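Local coordinates for protein STING-associated CdnE c-di-GMP synthase (Flavobacteriaceae, PDB 6WT8) that synthesises the cyclic dinucleotide c-di-GMP, probably from GTP, as the CD-NTase of a CBASS anti-phage system whose signal is probably sensed by an associated bacterial STING protein, at residues 17-22 and 60-65; 48-53 and 351-356; 153-158 and 220-225; 282-287 and 329-334. All blocks are in the same frame, centred on the assembly; numbering follows the deposited sequence. Where two conformers were deposited one is given.

Contact 1 (17-22 and 60-65); sequences NPDLVQ and PSYTMN
Tyr62 meets the loop 17-22 through its hydroxyl end: OH lies 3.3 Å from CG of Pro18, and Pro18 CD approaches the ring obliquely. Against one face of the ring, out toward its border, lies OG of its own neighbour Ser61, 4.1 Å above the plane. The proline and the tyrosine reach for each other head-on. Tyr62 CG stands anti to its carbonyl carbon (chi1 -64°), which sends the ring off helix 60-81 toward the loop; Lys101 and Arg193 also touch this side chain. A water links the two segments, donating to Asp19 OD2 at 3.2 Å and lying 3.2 Å from Tyr62 OH. The loop is shaped where helix 5-16 has ended. A type I turn runs from Asn17 to Leu20, and the Asn17 amide grips Val21 twice: OD1 accepts from Val21 N at 3.0 Å, while ND2 donates to a lone pair of Val21 O, also at 3.0 Å and in the carbonyl plane. No direct polar bond joins the two segments; proline carbons against the tyrosine hydroxyl and one water bridge link helix 60-81 at the surface to a loop that Asn17 braces from within.

Contact 2 (48-53 and 351-356); sequences SIYIKE and DSIIAD
Ile51 and Ile353 carry this helix-helix contact, in which helix 46-56 packs against helix 336-360 within the helical part of the CD-NTase fold, nearly 300 residues apart in sequence. The contact is apolar throughout. CD1 of Ile51 reaches CG2 of Ile353 at 3.7 Å, and CG1 of Ile51 follows on the same methyl at 4.1 Å; the two isoleucines lie alongside, pointing opposite ways. In Ile353, CG2 is anti to the backbone N while CG1 (chi1 -68°) is anti to the carbonyl carbon, and this divides the work of its branches: CG2 takes Ile51, and CD1 at the end of the other branch goes to Tyr50. The nearest CA atoms are those of Ile51 and Ile353, 8.8 Å apart, and Phe259 and Ile263 of helix 253-266 touch Ile353 as well, making the pair part of a wider buried layer.

Polar bonds lie around this apolar centre. Asp356 OD2 is hydrogen-bonded to the hydroxyls of Tyr5 and Ser1, which draws the N-terminal residues onto helix 336-360, and Glu53 forms a salt bridge with Arg13 of helix 5-16. The aromatic touch is looser: CD1 of Ile353 sits at the edge of the Tyr50 ring, near its plane, 4.3 Å from CE2.

Contact 3 (153-158 and 220-225); sequences NQIDDL and QIYNKK
Leu158 lies over one face of the Tyr222 ring in a CH-pi contact: its CB sits 4.1 Å from the ring centroid, 27° off the normal, and 3.8 Å from CD1. The backbone C of Leu158 is on the ring too, 4.2 Å above the plane and nearer its margin, so backbone as well as side chain of Leu158 covers this face. Tyr222 CG stands anti to its backbone N (chi1 -179°), turning the ring to the helix. A looser apolar touch comes from Ile155 one turn earlier, whose CG2 is 4.5 Å from Tyr222 CE1.

The hydrogen bonds lie within the segments or lead elsewhere. Asn153 is the N-cap of helix 154-172, its OD1 accepting from Asp156 N at 2.9 Å with the donor tilted 33° from the carbonyl plane. Gln154 bonds to Thr111 and Thr201, tying the first turn to the sheet, while the backbones of Gln220 and Tyr222 pair with Thr201 and Thr199 of strand 192-204. Lys224 adds a salt bridge to Glu166, farther along helix 154-172. The result is a helix lying on a mixed beta-sheet, an alpha/beta arrangement consistent with the nucleotidyltransferase core of CD-NTases.

Contact 4 (282-287 and 329-334); sequences NAICYN and EYIFEF
Ile331 is the bump of this contact, projecting from a type I turn (Tyr330 to Glu333) onto two successive residues of helix 278-287. Its two branches straddle the low place left by Ala283: CG2 lies 3.8 Å from Ala283 CB, and CD1 lies 3.9 Å from the same methyl. CD1 is also against CG1 of Ile284, at 3.7 Å, and so sits in the notch between the small alanine and the larger isoleucine. This fit depends on the torsion of Ile331, whose CG1 stands between backbone N and carbonyl carbon (chi1 56°), leaving CG2 anti to the carbonyl carbon. Ile331 runs nearly perpendicular to the side chain of Ile284.

Phe332 adds a second, lesser contact beside the first. CD1 of Ile284 comes at its ring obliquely, 4.2 Å from CZ of Phe332, so Ile284 meets the turn with both its CG1 and its CD1. Ile312 of helix 300-314 touches both Ile284 and Phe332 and widens the patch, while Phe279 and Ile322 pack on Ile331. Outside the apolar patch, Lys339 NZ is hydrogen-bonded to the carbonyl oxygens of Ile331 and Phe334, fastening the turn to the helix that follows. All four touching residues are buried: a type I turn packs on the side of helix 278-287, joining the link before helix 336-360 to the helical part of the CD-NTase fold.

Overall arrangement
From the N terminus, the loop after helix 5-16 is met by helix 60-81, closing contact 1 within a short span. Helix 46-56, lying inside that span, opens contact 2, which closes only near the C terminus on helix 336-360; contacts 1 and 2 therefore cross along the chain. Contacts 3 and 4 both fall within the long loop of contact 2 and follow one another in series: contact 3 ties helix 154-172 to the sheet, and contact 4 holds a late loop against helix 278-287. Contacts 2 and 3 lie on opposite sides of the chain's centre, their centres 47 Å apart. Contact 2 thus fastens an early helix to the C-terminal helix in the helical part.

Contact 1 (17-22 and 60-65)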
loop_
_atom_site.group_PDB
_atom_site.type_symbol
_atom_site.label_atom_id
_atom_site.label_comp_id
_atom_site.label_asym_id
_atom_site.label_seq_id
_atom_site.Cartn_x
_atom_site.Cartn_y
_atom_site.Cartn_z
ATOM N N ASN A 17 -13.061 3.034 -14.119
ATOM C CA ASN A 17 -13.256 2.284 -15.363
ATOM C C ASN A 17 -14.206 3.086 -16.238
ATOM O O ASN A 17 -15.334 2.619 -16.544
ATOM C CB ASN A 17 -13.812 0.894 -15.029
ATOM C CG ASN A 17 -13.978 0.011 -16.263
ATOM O OD1 ASN A 17 -13.377 0.265 -17.307
ATOM N ND2 ASN A 17 -14.795 -1.020 -16.143
ATOM N N PRO A 18 -13.798 4.276 -16.691
ATOM C CA PRO A 18 -14.746 5.136 -17.409
ATOM C C PRO A 18 -15.208 4.559 -18.725
ATOM O O PRO A 18 -16.281 4.944 -19.193
ATOM C CB PRO A 18 -13.957 6.444 -17.624
ATOM C CG PRO A 18 -12.518 6.032 -17.515
ATOM C CD PRO A 18 -12.527 4.976 -16.431
ATOM N N ASP A 19 -14.423 3.692 -19.357
ATOM C CA ASP A 19 -14.827 3.119 -20.639
ATOM C C ASP A 19 -15.567 1.812 -20.491
ATOM O O ASP A 19 -15.948 1.213 -21.511
ATOM C CB ASP A 19 -13.610 2.900 -21.501
ATOM C CG ASP A 19 -12.988 4.212 -21.941
ATOM O OD1 ASP A 19 -13.762 5.172 -22.188
ATOM O OD2 ASP A 19 -11.743 4.268 -21.997
ATOM N N LEU A 20 -15.809 1.380 -19.249
ATOM C CA LEU A 20 -16.643 0.200 -18.978
ATOM C C LEU A 20 -16.087 -1.052 -19.656
ATOM O O LEU A 20 -16.818 -1.847 -20.273
ATOM C CB LEU A 20 -18.111 0.437 -19.363
ATOM C CG LEU A 20 -18.759 1.658 -18.706
ATOM C CD1 LEU A 20 -20.267 1.752 -19.041
ATOM C CD2 LEU A 20 -18.541 1.613 -17.204
ATOM N N VAL A 21 -14.774 -1.235 -19.508
ATOM C CA VAL A 21 -14.161 -2.459 -19.990
ATOM C C VAL A 21 -14.600 -3.609 -19.087
ATOM O O VAL A 21 -14.977 -3.423 -17.922
ATOM C CB VAL A 21 -12.622 -2.358 -20.053
ATOM C CG1 VAL A 21 -12.213 -1.112 -20.880
ATOM C CG2 VAL A 21 -12.032 -2.393 -18.704
ATOM N N GLN A 22 -14.602 -4.816 -19.649
ATOM C CA GLN A 22 -14.946 -5.993 -18.868
ATOM C C GLN A 22 -13.989 -6.153 -17.707
ATOM O O GLN A 22 -12.774 -6.140 -17.899
ATOM C CB GLN A 22 -14.888 -7.217 -19.769
ATOM C CG GLN A 22 -15.261 -8.509 -19.095
ATOM C CD GLN A 22 -16.688 -8.541 -18.684
ATOM O OE1 GLN A 22 -17.581 -8.535 -19.540
ATOM N NE2 GLN A 22 -16.938 -8.606 -17.376
ATOM N N PRO A 60 -7.529 -2.774 -15.534
ATOM C CA PRO A 60 -6.132 -3.247 -15.580
ATOM C C PRO A 60 -5.243 -2.480 -16.533
ATOM O O PRO A 60 -4.016 -2.438 -16.281
ATOM C CB PRO A 60 -6.263 -4.709 -16.014
ATOM C CG PRO A 60 -7.684 -4.888 -16.496
ATOM C CD PRO A 60 -8.504 -3.856 -15.759
ATOM N N SER A 61 -5.767 -1.848 -17.578
ATOM C CA SER A 61 -4.868 -1.157 -18.498
ATOM C C SER A 61 -4.135 -0.020 -17.806
ATOM O O SER A 61 -2.977 0.240 -18.132
ATOM C CB SER A 61 -5.641 -0.651 -19.722
ATOM O OG SER A 61 -6.435 0.488 -19.356
ATOM N N TYR A 62 -4.786 0.665 -16.844
ATOM C CA TYR A 62 -4.136 1.801 -16.198
ATOM C C TYR A 62 -2.958 1.329 -15.371
ATOM O O TYR A 62 -1.855 1.906 -15.406
ATOM C CB TYR A 62 -5.152 2.528 -15.299
ATOM C CG TYR A 62 -6.298 3.132 -16.076
ATOM C CD1 TYR A 62 -6.119 4.246 -16.867
ATOM C CD2 TYR A 62 -7.558 2.573 -16.011
ATOM C CE1 TYR A 62 -7.187 4.784 -17.607
ATOM C CE2 TYR A 62 -8.629 3.121 -16.710
ATOM C CZ TYR A 62 -8.452 4.212 -17.501
ATOM O OH TYR A 62 -9.576 4.685 -18.202
ATOM N N THR A 63 -3.184 0.258 -14.636
ATOM C CA THR A 63 -2.157 -0.328 -13.785
ATOM C C THR A 63 -0.997 -0.849 -14.615
ATOM O O THR A 63 0.174 -0.652 -14.271
ATOM C CB THR A 63 -2.825 -1.427 -12.991
ATOM O OG1 THR A 63 -3.880 -0.805 -12.223
ATOM C CG2 THR A 63 -1.866 -2.139 -12.048
HETATM N N MSE A 64 -1.305 -1.540 -15.702
HETATM C CA MSE A 64 -0.264 -2.046 -16.567
HETATM C C MSE A 64 0.513 -0.913 -17.202
HETATM O O MSE A 64 1.771 -0.954 -17.230
HETATM C CB MSE A 64 -0.861 -2.931 -17.667
HETATM C CG MSE A 64 0.229 -3.521 -18.576
HETATM SE SE MSE A 64 1.421 -4.762 -17.625
HETATM C CE MSE A 64 2.924 -3.718 -16.990
ATOM N N ASN A 65 -0.194 0.119 -17.668
ATOM C CA ASN A 65 0.494 1.259 -18.270
ATOM C C ASN A 65 1.445 1.910 -17.274
ATOM O O ASN A 65 2.555 2.307 -17.640
ATOM C CB ASN A 65 -0.505 2.289 -18.793
ATOM C CG ASN A 65 -1.073 1.883 -20.124
ATOM O OD1 ASN A 65 -0.466 1.089 -20.844
ATOM N ND2 ASN A 65 -2.217 2.427 -20.462
HETATM O O HOH W 1 -9.968 2.216 -20.253
#

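Contact 2 (48-53 and 351-356)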
loop_
_atom_site.group_PDB
_atom_site.type_symbol
_atom_site.label_atom_id
_atom_site.label_comp_id
_atom_site.label_asym_id
_atom_site.label_seq_id
_atom_site.Cartn_x
_atom_site.Cartn_y
_atom_site.Cartn_z
ATOM N N SER A 48 -25.902 -2.937 -4.635
ATOM C CA SER A 48 -24.973 -4.043 -4.905
ATOM C C SER A 48 -23.976 -3.676 -6.000
ATOM O O SER A 48 -22.785 -4.004 -5.907
ATOM C CB SER A 48 -25.737 -5.287 -5.316
ATOM O OG SER A 48 -24.787 -6.213 -5.818
ATOM N N ILE A 49 -24.443 -3.045 -7.082
ATOM C CA ILE A 49 -23.498 -2.653 -8.134
ATOM C C ILE A 49 -22.455 -1.675 -7.607
ATOM O O ILE A 49 -21.259 -1.756 -7.940
ATOM C CB ILE A 49 -24.275 -2.074 -9.330
ATOM C CG1 ILE A 49 -25.129 -3.175 -9.930
ATOM C CG2 ILE A 49 -23.341 -1.524 -10.365
ATOM C CD1 ILE A 49 -26.166 -2.581 -10.904
ATOM N N TYR A 50 -22.889 -0.722 -6.787
ATOM C CA TYR A 50 -21.929 0.190 -6.173
ATOM C C TYR A 50 -20.889 -0.578 -5.364
ATOM O O TYR A 50 -19.692 -0.268 -5.428
ATOM C CB TYR A 50 -22.665 1.176 -5.273
ATOM C CG TYR A 50 -21.748 2.067 -4.451
ATOM C CD1 TYR A 50 -20.847 2.930 -5.064
ATOM C CD2 TYR A 50 -21.793 2.018 -3.068
ATOM C CE1 TYR A 50 -19.956 3.787 -4.289
ATOM C CE2 TYR A 50 -20.929 2.864 -2.292
ATOM C CZ TYR A 50 -20.039 3.715 -2.912
ATOM O OH TYR A 50 -19.181 4.575 -2.207
ATOM N N ILE A 51 -21.355 -1.491 -4.523
ATOM C CA ILE A 51 -20.412 -2.295 -3.722
ATOM C C ILE A 51 -19.443 -3.062 -4.627
ATOM O O ILE A 51 -18.209 -3.056 -4.404
ATOM C CB ILE A 51 -21.192 -3.255 -2.815
ATOM C CG1 ILE A 51 -22.001 -2.475 -1.782
ATOM C CG2 ILE A 51 -20.238 -4.272 -2.156
ATOM C CD1 ILE A 51 -23.076 -3.323 -1.106
ATOM N N LYS A 52 -19.978 -3.699 -5.676
ATOM C CA LYS A 52 -19.121 -4.501 -6.569
ATOM C C LYS A 52 -18.048 -3.647 -7.211
ATOM O O LYS A 52 -16.869 -4.047 -7.288
ATOM C CB LYS A 52 -19.960 -5.158 -7.682
ATOM C CG LYS A 52 -20.695 -6.339 -7.201
ATOM C CD LYS A 52 -21.348 -7.095 -8.396
ATOM C CE LYS A 52 -22.377 -6.250 -9.116
ATOM N NZ LYS A 52 -23.200 -7.091 -10.139
ATOM N N GLU A 53 -18.444 -2.496 -7.759
ATOM C CA GLU A 53 -17.488 -1.697 -8.509
ATOM C C GLU A 53 -16.510 -1.015 -7.568
ATOM O O GLU A 53 -15.345 -0.806 -7.939
ATOM C CB GLU A 53 -18.265 -0.725 -9.402
ATOM C CG GLU A 53 -19.033 -1.603 -10.440
ATOM C CD GLU A 53 -19.652 -0.849 -11.595
ATOM O OE1 GLU A 53 -19.504 0.390 -11.638
ATOM O OE2 GLU A 53 -20.315 -1.521 -12.455
ATOM N N ASP A 351 -23.382 1.300 7.818
ATOM C CA ASP A 351 -24.706 1.008 8.366
ATOM C C ASP A 351 -25.786 1.334 7.340
ATOM O O ASP A 351 -26.744 0.565 7.154
ATOM C CB ASP A 351 -24.884 1.858 9.615
ATOM C CG ASP A 351 -26.121 1.514 10.429
ATOM O OD1 ASP A 351 -26.532 0.342 10.461
ATOM O OD2 ASP A 351 -26.634 2.434 11.095
ATOM N N SER A 352 -25.670 2.494 6.689
ATOM C CA SER A 352 -26.652 2.855 5.659
ATOM C C SER A 352 -26.673 1.857 4.517
ATOM O O SER A 352 -27.734 1.529 3.988
ATOM C CB SER A 352 -26.316 4.214 5.083
ATOM O OG SER A 352 -26.575 5.199 6.064
ATOM N N ILE A 353 -25.500 1.453 4.046
ATOM C CA ILE A 353 -25.421 0.483 2.943
ATOM C C ILE A 353 -26.102 -0.820 3.334
ATOM O O ILE A 353 -26.831 -1.416 2.538
ATOM C CB ILE A 353 -23.955 0.249 2.550
ATOM C CG1 ILE A 353 -23.410 1.536 1.927
ATOM C CG2 ILE A 353 -23.812 -0.942 1.602
ATOM C CD1 ILE A 353 -21.862 1.558 1.649
ATOM N N ILE A 354 -25.839 -1.301 4.550
ATOM C CA ILE A 354 -26.421 -2.566 4.991
ATOM C C ILE A 354 -27.924 -2.424 5.081
ATOM O O ILE A 354 -28.680 -3.309 4.660
ATOM C CB ILE A 354 -25.807 -2.970 6.336
ATOM C CG1 ILE A 354 -24.357 -3.467 6.154
ATOM C CG2 ILE A 354 -26.654 -4.098 6.983
ATOM C CD1 ILE A 354 -23.520 -3.463 7.443
ATOM N N ALA A 355 -28.391 -1.278 5.584
ATOM C CA ALA A 355 -29.825 -1.062 5.661
ATOM C C ALA A 355 -30.446 -1.035 4.269
ATOM O O ALA A 355 -31.554 -1.555 4.065
ATOM C CB ALA A 355 -30.143 0.230 6.417
ATOM N N ASP A 356 -29.772 -0.394 3.310
ATOM C CA ASP A 356 -30.314 -0.314 1.960
ATOM C C ASP A 356 -30.315 -1.677 1.268
ATOM O O ASP A 356 -31.231 -1.977 0.485
ATOM C CB ASP A 356 -29.523 0.708 1.146
ATOM C CG ASP A 356 -29.753 2.129 1.623
ATOM O OD1 ASP A 356 -30.862 2.415 2.182
ATOM O OD2 ASP A 356 -28.877 2.991 1.440
#

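Contact 3 (153-158 and 220-225)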
loop_
_atom_site.group_PDB
_atom_site.type_symbol
_atom_site.label_atom_id
_atom_site.label_comp_id
_atom_site.label_asym_id
_atom_site.label_seq_id
_atom_site.Cartn_x
_atom_site.Cartn_y
_atom_site.Cartn_z
ATOM N N ASN A 153 31.389 7.340 0.366
ATOM C CA ASN A 153 30.578 8.221 1.202
ATOM C C ASN A 153 29.110 7.983 0.848
ATOM O O ASN A 153 28.685 8.329 -0.252
ATOM C CB ASN A 153 30.994 9.686 0.985
ATOM C CG ASN A 153 30.350 10.648 1.978
ATOM O OD1 ASN A 153 29.127 10.784 2.025
ATOM N ND2 ASN A 153 31.184 11.356 2.752
ATOM N N GLN A 154 28.344 7.407 1.782
ATOM C CA GLN A 154 26.940 7.052 1.541
ATOM C C GLN A 154 26.107 8.259 1.101
ATOM O O GLN A 154 25.339 8.181 0.128
ATOM C CB GLN A 154 26.348 6.434 2.813
ATOM C CG GLN A 154 24.839 6.241 2.785
ATOM C CD GLN A 154 24.419 5.071 1.924
ATOM O OE1 GLN A 154 24.268 3.938 2.429
ATOM N NE2 GLN A 154 24.234 5.326 0.605
ATOM N N ILE A 155 26.182 9.361 1.853
ATOM C CA ILE A 155 25.363 10.525 1.527
ATOM C C ILE A 155 25.801 11.138 0.205
ATOM O O ILE A 155 24.968 11.592 -0.613
ATOM C CB ILE A 155 25.418 11.560 2.671
ATOM C CG1 ILE A 155 24.535 11.090 3.810
ATOM C CG2 ILE A 155 24.894 12.931 2.191
ATOM C CD1 ILE A 155 23.021 11.150 3.440
ATOM N N ASP A 156 27.117 11.191 -0.030
ATOM C CA ASP A 156 27.613 11.729 -1.284
ATOM C C ASP A 156 27.141 10.889 -2.461
ATOM O O ASP A 156 26.845 11.423 -3.529
ATOM C CB ASP A 156 29.136 11.806 -1.265
ATOM C CG ASP A 156 29.643 13.049 -0.560
ATOM O OD1 ASP A 156 28.914 14.072 -0.559
ATOM O OD2 ASP A 156 30.765 13.002 -0.003
ATOM N N ASP A 157 27.092 9.566 -2.290
ATOM C CA ASP A 157 26.572 8.704 -3.362
ATOM C C ASP A 157 25.104 8.953 -3.631
ATOM O O ASP A 157 24.674 8.865 -4.774
ATOM C CB ASP A 157 26.782 7.248 -3.009
ATOM C CG ASP A 157 28.230 6.813 -3.187
ATOM O OD1 ASP A 157 29.020 7.546 -3.835
ATOM O OD2 ASP A 157 28.532 5.705 -2.709
ATOM N N LEU A 158 24.311 9.187 -2.583
ATOM C CA LEU A 158 22.891 9.499 -2.789
ATOM C C LEU A 158 22.731 10.808 -3.545
ATOM O O LEU A 158 21.928 10.898 -4.486
ATOM C CB LEU A 158 22.161 9.546 -1.442
ATOM C CG LEU A 158 21.959 8.148 -0.839
ATOM C CD1 LEU A 158 21.613 8.213 0.630
ATOM C CD2 LEU A 158 20.885 7.344 -1.614
ATOM N N GLN A 220 15.697 4.234 3.320
ATOM C CA GLN A 220 15.790 5.593 3.867
ATOM C C GLN A 220 15.952 6.506 2.669
ATOM O O GLN A 220 16.989 6.491 1.995
ATOM C CB GLN A 220 16.956 5.734 4.867
ATOM C CG GLN A 220 16.703 4.936 6.143
ATOM C CD GLN A 220 17.667 5.249 7.248
ATOM O OE1 GLN A 220 18.573 4.453 7.518
ATOM N NE2 GLN A 220 17.509 6.420 7.908
ATOM N N ILE A 221 14.908 7.263 2.396
ATOM C CA ILE A 221 14.828 8.086 1.187
ATOM C C ILE A 221 15.676 9.343 1.331
ATOM O O ILE A 221 15.609 10.054 2.344
ATOM C CB ILE A 221 13.361 8.441 0.930
ATOM C CG1 ILE A 221 12.646 7.141 0.538
ATOM C CG2 ILE A 221 13.193 9.424 -0.229
ATOM C CD1 ILE A 221 11.092 7.271 0.487
ATOM N N TYR A 222 16.425 9.675 0.269
ATOM C CA TYR A 222 17.245 10.884 0.243
ATOM C C TYR A 222 16.429 12.142 -0.055
ATOM O O TYR A 222 15.686 12.187 -1.033
ATOM C CB TYR A 222 18.328 10.725 -0.821
ATOM C CG TYR A 222 19.256 11.941 -0.894
ATOM C CD1 TYR A 222 20.092 12.246 0.150
ATOM C CD2 TYR A 222 19.244 12.769 -1.994
ATOM C CE1 TYR A 222 20.953 13.357 0.107
ATOM C CE2 TYR A 222 20.104 13.873 -2.057
ATOM C CZ TYR A 222 20.922 14.170 -0.983
ATOM O OH TYR A 222 21.781 15.266 -1.050
ATOM N N ASN A 223 16.569 13.153 0.787
ATOM C CA ASN A 223 15.934 14.447 0.610
ATOM C C ASN A 223 16.943 15.424 0.023
ATOM O O ASN A 223 17.964 15.714 0.643
ATOM C CB ASN A 223 15.440 14.963 1.959
ATOM C CG ASN A 223 14.717 16.317 1.836
ATOM O OD1 ASN A 223 15.231 17.249 1.250
ATOM N ND2 ASN A 223 13.494 16.383 2.376
ATOM N N LYS A 224 16.676 15.916 -1.187
ATOM C CA LYS A 224 17.662 16.744 -1.903
ATOM C C LYS A 224 17.863 18.106 -1.252
ATOM O O LYS A 224 18.966 18.644 -1.285
ATOM C CB LYS A 224 17.178 16.939 -3.342
ATOM C CG LYS A 224 18.005 17.881 -4.173
ATOM C CD LYS A 224 17.381 18.094 -5.527
ATOM C CE LYS A 224 18.253 18.992 -6.418
ATOM N NZ LYS A 224 17.379 19.416 -7.548
ATOM N N LYS A 225 16.817 18.627 -0.634
ATOM C CA LYS A 225 16.861 19.965 -0.045
ATOM C C LYS A 225 17.656 19.954 1.250
ATOM O O LYS A 225 18.490 20.833 1.475
ATOM C CB LYS A 225 15.437 20.480 0.191
ATOM C CG LYS A 225 15.347 22.008 0.226
ATOM C CD LYS A 225 13.972 22.517 0.675
ATOM C CE LYS A 225 12.817 22.034 -0.210
ATOM N NZ LYS A 225 12.901 22.395 -1.664
#

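Contact 4 (282-287 and 329-334)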
loop_
_atom_site.group_PDB
_atom_site.type_symbol
_atom_site.label_atom_id
_atom_site.label_comp_id
_atom_site.label_asym_id
_atom_site.label_seq_id
_atom_site.Cartn_x
_atom_site.Cartn_y
_atom_site.Cartn_z
ATOM N N ASN A 282 -5.465 -0.137 5.162
ATOM C CA ASN A 282 -4.787 -1.416 4.926
ATOM C C ASN A 282 -4.669 -2.178 6.233
ATOM O O ASN A 282 -4.932 -3.379 6.293
ATOM C CB ASN A 282 -3.378 -1.203 4.376
ATOM C CG ASN A 282 -3.331 -0.665 2.958
ATOM O OD1 ASN A 282 -4.303 -0.728 2.218
ATOM N ND2 ASN A 282 -2.156 -0.106 2.579
ATOM N N ALA A 283 -4.185 -1.491 7.282
ATOM C CA ALA A 283 -3.945 -2.142 8.576
ATOM C C ALA A 283 -5.240 -2.642 9.221
ATOM O O ALA A 283 -5.274 -3.741 9.787
ATOM C CB ALA A 283 -3.228 -1.155 9.525
ATOM N N ILE A 284 -6.319 -1.860 9.130
ATOM C CA ILE A 284 -7.585 -2.288 9.741
ATOM C C ILE A 284 -8.058 -3.562 9.044
ATOM O O ILE A 284 -8.524 -4.533 9.684
ATOM C CB ILE A 284 -8.625 -1.162 9.634
ATOM C CG1 ILE A 284 -8.205 -0.025 10.580
ATOM C CG2 ILE A 284 -10.062 -1.715 9.893
ATOM C CD1 ILE A 284 -8.995 1.324 10.318
ATOM N N CYS A 285 -8.004 -3.567 7.703
ATOM C CA CYS A 285 -8.499 -4.760 6.986
ATOM C C CYS A 285 -7.596 -5.959 7.199
ATOM O O CYS A 285 -8.085 -7.087 7.362
ATOM C CB CYS A 285 -8.667 -4.459 5.507
ATOM S SG CYS A 285 -9.974 -3.247 5.164
ATOM N N TYR A 286 -6.287 -5.733 7.211
ATOM C CA TYR A 286 -5.312 -6.800 7.368
ATOM C C TYR A 286 -5.447 -7.442 8.737
ATOM O O TYR A 286 -5.084 -8.617 8.923
ATOM C CB TYR A 286 -3.911 -6.182 7.156
ATOM C CG TYR A 286 -2.761 -7.148 7.225
ATOM C CD1 TYR A 286 -2.364 -7.848 6.133
ATOM C CD2 TYR A 286 -2.072 -7.323 8.413
ATOM C CE1 TYR A 286 -1.286 -8.723 6.219
ATOM C CE2 TYR A 286 -0.985 -8.203 8.512
ATOM C CZ TYR A 286 -0.620 -8.907 7.392
ATOM O OH TYR A 286 0.442 -9.779 7.452
ATOM N N ASN A 287 -5.906 -6.672 9.734
ATOM C CA ASN A 287 -5.956 -7.217 11.076
ATOM C C ASN A 287 -7.174 -8.140 11.283
ATOM O O ASN A 287 -7.222 -8.865 12.288
ATOM C CB ASN A 287 -5.920 -6.030 12.051
ATOM C CG ASN A 287 -6.059 -6.440 13.499
ATOM O OD1 ASN A 287 -7.062 -6.111 14.134
ATOM N ND2 ASN A 287 -5.114 -7.165 13.979
ATOM N N GLU A 329 4.172 0.280 13.838
ATOM C CA GLU A 329 3.429 1.262 14.607
ATOM C C GLU A 329 2.129 0.650 15.099
ATOM O O GLU A 329 1.634 -0.339 14.541
ATOM C CB GLU A 329 3.057 2.485 13.757
ATOM C CG GLU A 329 4.215 3.001 12.900
ATOM C CD GLU A 329 3.818 4.094 11.903
ATOM O OE1 GLU A 329 2.704 4.683 12.027
ATOM O OE2 GLU A 329 4.651 4.354 10.995
ATOM N N TYR A 330 1.570 1.252 16.155
ATOM C CA TYR A 330 0.185 0.996 16.530
ATOM C C TYR A 330 -0.639 2.087 15.881
ATOM O O TYR A 330 -0.409 3.265 16.166
ATOM C CB TYR A 330 0.038 1.021 18.053
ATOM C CG TYR A 330 0.672 -0.186 18.724
ATOM C CD1 TYR A 330 0.041 -1.403 18.655
ATOM C CD2 TYR A 330 1.869 -0.065 19.428
ATOM C CE1 TYR A 330 0.580 -2.523 19.276
ATOM C CE2 TYR A 330 2.438 -1.184 20.051
ATOM C CZ TYR A 330 1.769 -2.397 19.962
ATOM O OH TYR A 330 2.305 -3.505 20.594
ATOM N N ILE A 331 -1.610 1.703 15.056
ATOM C CA ILE A 331 -2.255 2.716 14.196
ATOM C C ILE A 331 -3.210 3.625 14.948
ATOM O O ILE A 331 -3.599 4.663 14.389
ATOM C CB ILE A 331 -3.000 2.088 13.001
ATOM C CG1 ILE A 331 -4.030 1.068 13.446
ATOM C CG2 ILE A 331 -2.007 1.450 12.054
ATOM C CD1 ILE A 331 -5.040 0.780 12.367
ATOM N N PHE A 332 -3.567 3.319 16.192
ATOM C CA PHE A 332 -4.368 4.262 16.996
ATOM C C PHE A 332 -3.578 4.865 18.159
ATOM O O PHE A 332 -4.176 5.478 19.040
ATOM C CB PHE A 332 -5.638 3.587 17.498
ATOM C CG PHE A 332 -6.619 3.276 16.397
ATOM C CD1 PHE A 332 -7.434 4.293 15.886
ATOM C CD2 PHE A 332 -6.682 2.015 15.816
ATOM C CE1 PHE A 332 -8.354 4.018 14.862
ATOM C CE2 PHE A 332 -7.577 1.746 14.757
ATOM C CZ PHE A 332 -8.395 2.753 14.264
ATOM N N GLU A 333 -2.247 4.722 18.178
ATOM C CA GLU A 333 -1.470 5.276 19.281
ATOM C C GLU A 333 -1.557 6.793 19.304
ATOM O O GLU A 333 -1.761 7.401 20.376
ATOM C CB GLU A 333 -0.015 4.836 19.197
ATOM C CG GLU A 333 0.737 5.364 20.427
ATOM C CD GLU A 333 2.121 4.802 20.569
ATOM O OE1 GLU A 333 2.504 3.903 19.790
ATOM O OE2 GLU A 333 2.854 5.281 21.469
ATOM N N PHE A 334 -1.453 7.415 18.137
ATOM C CA PHE A 334 -1.466 8.876 18.047
ATOM C C PHE A 334 -2.679 9.362 17.284
ATOM O O PHE A 334 -3.159 8.703 16.364
ATOM C CB PHE A 334 -0.200 9.378 17.357
ATOM C CG PHE A 334 1.052 8.978 18.087
ATOM C CD1 PHE A 334 1.333 9.495 19.354
ATOM C CD2 PHE A 334 1.903 8.040 17.536
ATOM C CE1 PHE A 334 2.500 9.109 20.059
ATOM C CE2 PHE A 334 3.041 7.637 18.224
ATOM C CZ PHE A 334 3.346 8.175 19.471
#